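Local atomic coordinates of drebrin (PDB entry 5Y1Z), a protein that probably binds actin filaments through its ADF-homology domain, as cofilin-family proteins do. Residues Asp30-Leu43 / Leu56-Cys70. Residues are numbered along the deposited sequence; the frame is centred on the assembly and turned at random.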
# COMPACT_ATOMS: atom_id res chain seq x y z
N ASP A 30 -2.26 15.53 -24.97
CA ASP A 30 -2.34 14.08 -24.97
C ASP A 30 -1.25 13.46 -24.11
O ASP A 30 -1.07 12.23 -24.15
CB ASP A 30 -2.27 13.50 -26.40
CG ASP A 30 -0.98 13.87 -27.14
OD1 ASP A 30 -0.13 14.60 -26.60
OD2 ASP A 30 -0.84 13.42 -28.30
N TRP A 31 -0.55 14.25 -23.31
CA TRP A 31 0.33 13.62 -22.34
C TRP A 31 0.43 14.47 -21.09
O TRP A 31 0.28 15.70 -21.13
CB TRP A 31 1.73 13.35 -22.90
CG TRP A 31 2.54 14.57 -23.24
CD1 TRP A 31 2.65 15.15 -24.47
CD2 TRP A 31 3.36 15.34 -22.36
NE1 TRP A 31 3.48 16.26 -24.40
CE2 TRP A 31 3.93 16.39 -23.12
CE3 TRP A 31 3.65 15.26 -20.99
CZ2 TRP A 31 4.79 17.34 -22.56
CZ3 TRP A 31 4.51 16.21 -20.43
CH2 TRP A 31 5.07 17.24 -21.23
N ALA A 32 0.66 13.78 -19.97
CA ALA A 32 0.94 14.39 -18.68
C ALA A 32 2.11 13.64 -18.05
O ALA A 32 2.31 12.45 -18.31
CB ALA A 32 -0.31 14.40 -17.78
N LEU A 33 2.93 14.36 -17.29
CA LEU A 33 4.16 13.83 -16.72
C LEU A 33 4.17 14.17 -15.24
O LEU A 33 4.18 15.36 -14.87
CB LEU A 33 5.38 14.42 -17.43
CG LEU A 33 6.73 14.02 -16.85
CD1 LEU A 33 6.91 12.52 -17.04
CD2 LEU A 33 7.83 14.83 -17.51
N TYR A 34 4.26 13.13 -14.40
CA TYR A 34 4.29 13.26 -12.94
C TYR A 34 5.61 12.75 -12.35
O TYR A 34 6.34 11.98 -12.98
CB TYR A 34 3.14 12.48 -12.29
CG TYR A 34 1.78 12.70 -12.92
CD1 TYR A 34 0.97 13.75 -12.49
CD2 TYR A 34 1.30 11.87 -13.93
CE1 TYR A 34 -0.26 13.97 -13.02
CE2 TYR A 34 0.04 12.09 -14.48
CZ TYR A 34 -0.73 13.15 -14.02
OH TYR A 34 -1.98 13.43 -14.52
N THR A 35 5.92 13.21 -11.14
CA THR A 35 7.17 12.85 -10.48
C THR A 35 7.00 13.07 -8.98
O THR A 35 6.00 13.64 -8.53
CB THR A 35 8.37 13.65 -11.02
OG1 THR A 35 9.58 13.11 -10.48
CG2 THR A 35 8.25 15.13 -10.66
N TYR A 36 8.00 12.65 -8.21
CA TYR A 36 7.91 12.86 -6.77
C TYR A 36 8.40 14.24 -6.36
O TYR A 36 9.31 14.81 -6.98
CB TYR A 36 8.70 11.79 -6.02
CG TYR A 36 8.25 10.37 -6.32
CD1 TYR A 36 8.75 9.67 -7.39
CD2 TYR A 36 7.29 9.75 -5.52
CE1 TYR A 36 8.32 8.39 -7.67
CE2 TYR A 36 6.87 8.45 -5.79
CZ TYR A 36 7.38 7.79 -6.87
OH TYR A 36 6.95 6.51 -7.12
N GLU A 37 7.79 14.78 -5.31
CA GLU A 37 8.33 15.97 -4.68
C GLU A 37 9.56 15.61 -3.86
O GLU A 37 9.66 14.51 -3.32
CB GLU A 37 7.29 16.65 -3.80
CG GLU A 37 7.43 18.15 -3.82
CD GLU A 37 6.09 18.86 -3.77
OE1 GLU A 37 5.23 18.43 -2.97
OE2 GLU A 37 5.93 19.87 -4.50
N ASP A 38 10.50 16.55 -3.80
CA ASP A 38 11.81 16.26 -3.21
C ASP A 38 11.66 15.79 -1.77
O ASP A 38 10.90 16.36 -0.99
CB ASP A 38 12.70 17.49 -3.28
CG ASP A 38 12.67 18.16 -4.65
OD1 ASP A 38 12.47 17.46 -5.68
OD2 ASP A 38 12.83 19.40 -4.67
N GLY A 39 12.42 14.75 -1.43
CA GLY A 39 12.36 14.20 -0.09
C GLY A 39 10.98 13.76 0.35
O GLY A 39 10.62 13.95 1.52
N SER A 40 10.20 13.20 -0.56
CA SER A 40 8.82 12.86 -0.25
C SER A 40 8.32 11.82 -1.24
O SER A 40 8.83 11.69 -2.36
CB SER A 40 7.94 14.10 -0.27
OG SER A 40 6.58 13.76 -0.18
N ASP A 41 7.29 11.09 -0.83
CA ASP A 41 6.63 10.13 -1.70
C ASP A 41 5.35 10.68 -2.30
O ASP A 41 4.56 9.91 -2.86
CB ASP A 41 6.33 8.85 -0.94
CG ASP A 41 7.50 7.88 -0.92
OD1 ASP A 41 7.45 6.91 -0.15
OD2 ASP A 41 8.47 8.10 -1.68
N ASP A 42 5.12 11.99 -2.21
CA ASP A 42 3.90 12.58 -2.74
C ASP A 42 4.11 12.92 -4.21
O ASP A 42 5.08 13.59 -4.58
CB ASP A 42 3.50 13.83 -1.95
N LEU A 43 3.20 12.45 -5.05
CA LEU A 43 3.28 12.70 -6.47
C LEU A 43 2.89 14.15 -6.81
O LEU A 43 2.03 14.75 -6.16
CB LEU A 43 2.37 11.73 -7.20
CG LEU A 43 2.87 11.13 -8.50
CD1 LEU A 43 4.25 10.49 -8.31
CD2 LEU A 43 1.88 10.10 -8.93
N LEU A 56 6.78 13.99 -25.23
CA LEU A 56 6.91 13.60 -23.83
C LEU A 56 8.32 13.10 -23.54
O LEU A 56 8.95 13.53 -22.55
CB LEU A 56 5.87 12.55 -23.48
CG LEU A 56 6.13 11.74 -22.20
CD1 LEU A 56 6.00 12.58 -20.93
CD2 LEU A 56 5.17 10.58 -22.16
N SER A 57 8.90 12.29 -24.43
CA SER A 57 10.25 11.78 -24.17
C SER A 57 11.27 12.89 -23.92
O SER A 57 12.30 12.64 -23.29
CB SER A 57 10.69 10.90 -25.32
OG SER A 57 10.22 11.48 -26.51
N GLY A 58 10.99 14.12 -24.36
CA GLY A 58 11.90 15.24 -24.14
C GLY A 58 11.91 15.82 -22.72
O GLY A 58 12.77 16.66 -22.42
N HIS A 59 10.96 15.44 -21.87
CA HIS A 59 10.88 16.01 -20.53
C HIS A 59 11.35 15.08 -19.45
O HIS A 59 11.29 15.46 -18.28
CB HIS A 59 9.44 16.46 -20.21
CG HIS A 59 8.94 17.53 -21.12
ND1 HIS A 59 8.43 17.27 -22.38
CD2 HIS A 59 8.88 18.88 -20.96
CE1 HIS A 59 8.10 18.41 -22.96
NE2 HIS A 59 8.36 19.39 -22.13
N PHE A 60 11.84 13.88 -19.79
CA PHE A 60 12.26 12.93 -18.77
C PHE A 60 13.60 13.36 -18.20
O PHE A 60 14.49 13.78 -18.94
CB PHE A 60 12.33 11.51 -19.33
CG PHE A 60 10.97 10.87 -19.59
CD1 PHE A 60 10.10 10.58 -18.56
CD2 PHE A 60 10.57 10.55 -20.89
CE1 PHE A 60 8.86 9.99 -18.80
CE2 PHE A 60 9.33 9.98 -21.14
CZ PHE A 60 8.47 9.69 -20.10
N GLU A 61 13.77 13.20 -16.89
CA GLU A 61 14.97 13.67 -16.21
C GLU A 61 15.75 12.48 -15.65
O GLU A 61 15.17 11.53 -15.12
CB GLU A 61 14.63 14.67 -15.09
CG GLU A 61 13.71 15.81 -15.56
CD GLU A 61 13.36 16.87 -14.50
OE1 GLU A 61 14.12 17.06 -13.50
OE2 GLU A 61 12.30 17.53 -14.69
N ASN A 62 17.08 12.53 -15.80
CA ASN A 62 17.93 11.38 -15.52
C ASN A 62 18.14 11.15 -14.03
O ASN A 62 18.64 10.08 -13.63
CB ASN A 62 19.29 11.58 -16.19
CG ASN A 62 19.19 11.53 -17.68
OD1 ASN A 62 18.51 10.67 -18.23
ND2 ASN A 62 19.86 12.46 -18.35
N GLN A 63 17.81 12.13 -13.21
CA GLN A 63 17.98 12.05 -11.78
C GLN A 63 16.68 11.71 -11.07
O GLN A 63 16.65 11.73 -9.83
CB GLN A 63 18.56 13.36 -11.25
CG GLN A 63 19.96 13.73 -11.85
CD GLN A 63 19.91 14.43 -13.24
OE1 GLN A 63 19.35 13.89 -14.21
NE2 GLN A 63 20.51 15.64 -13.33
N LYS A 64 15.61 11.44 -11.80
CA LYS A 64 14.29 11.30 -11.20
C LYS A 64 13.58 10.04 -11.67
O LYS A 64 13.79 9.55 -12.78
CB LYS A 64 13.41 12.53 -11.48
CG LYS A 64 13.94 13.81 -10.83
CD LYS A 64 12.83 14.83 -10.58
CE LYS A 64 12.54 14.98 -9.08
NZ LYS A 64 11.76 13.81 -8.44
N VAL A 65 12.74 9.52 -10.79
CA VAL A 65 11.68 8.58 -11.13
C VAL A 65 10.45 9.39 -11.54
O VAL A 65 10.03 10.29 -10.82
CB VAL A 65 11.37 7.67 -9.93
CG1 VAL A 65 10.21 6.76 -10.25
CG2 VAL A 65 12.61 6.87 -9.55
N MET A 66 9.91 9.10 -12.72
CA MET A 66 8.77 9.85 -13.23
C MET A 66 7.77 8.90 -13.90
O MET A 66 8.12 7.78 -14.31
CB MET A 66 9.22 10.96 -14.21
CG MET A 66 10.35 11.84 -13.68
SD MET A 66 10.78 13.30 -14.70
CE MET A 66 10.19 12.79 -16.23
N TYR A 67 6.52 9.35 -14.01
CA TYR A 67 5.45 8.55 -14.61
C TYR A 67 4.80 9.35 -15.74
O TYR A 67 4.28 10.44 -15.50
CB TYR A 67 4.41 8.14 -13.55
CG TYR A 67 5.04 7.36 -12.42
CD1 TYR A 67 5.48 6.06 -12.62
CD2 TYR A 67 5.25 7.94 -11.17
CE1 TYR A 67 6.09 5.33 -11.62
CE2 TYR A 67 5.86 7.22 -10.15
CZ TYR A 67 6.28 5.92 -10.38
OH TYR A 67 6.90 5.17 -9.39
N GLY A 68 4.84 8.80 -16.95
CA GLY A 68 4.29 9.49 -18.10
C GLY A 68 2.99 8.89 -18.58
O GLY A 68 2.91 7.70 -18.87
N PHE A 69 1.93 9.67 -18.63
CA PHE A 69 0.62 9.17 -19.00
C PHE A 69 0.29 9.81 -20.33
O PHE A 69 0.00 11.01 -20.40
CB PHE A 69 -0.43 9.48 -17.94
CG PHE A 69 -1.79 8.92 -18.25
CD1 PHE A 69 -2.10 7.61 -17.93
CD2 PHE A 69 -2.77 9.70 -18.85
CE1 PHE A 69 -3.38 7.10 -18.21
CE2 PHE A 69 -4.03 9.19 -19.13
CZ PHE A 69 -4.34 7.90 -18.82
N CYS A 70 0.35 9.00 -21.38
CA CYS A 70 0.17 9.49 -22.74
C CYS A 70 -0.97 8.76 -23.43
O CYS A 70 -1.04 7.52 -23.41
CB CYS A 70 1.48 9.34 -23.50
SG CYS A 70 1.41 10.01 -25.16
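Chi1 of 65° places CG of Trp-31 between its own backbone N and carbonyl carbon, and the indole swings across to Leu-56 and His-59, where CB of Leu-56 sits over the face of the five-membered ring, 4.0 Å from its centroid. At the far rim, CH2 of Trp-31 lies over the imidazole of His-59, the planes inclined at 41°. NE1 of Trp-31 donates to the backbone O of Glu-50. On the same face of the sheet, Leu-33, its CG trans to the backbone N (chi1 176°), spreads its two methyls: CD2 meets CB of His-59 at 3.5 Å and CD1 meets CE1 of Phe-60, while CE of Met-66 touches both. An alanine in place of Trp-31 would probably leave Leu-56 and His-59 without the ring they pack on and O of Glu-50 without its indole donor. Strands 31-36 and 65-70 are antiparallel neighbours inside the mixed five-stranded sheet of the ADF-homology fold, paired by backbone bonds at Ala-32/Phe-69 and Tyr-34/Tyr-67. On the opposite face, which also carries Tyr-67, Tyr-34 and Phe-69 pack against helix 12-23. The ring of Tyr-36 reaches over to Tyr-67, and their hydroxyls share a hydrogen bond, OH to OH 2.6 Å; OH of Tyr-36 also bonds His-103. Near the strand end, OG1 of Thr-35 donates to the carbonyl O of Val-65 (2.9 Å) and accepts from NZ of Lys-64, which also reaches O of Tyr-36 at 3.0 Å.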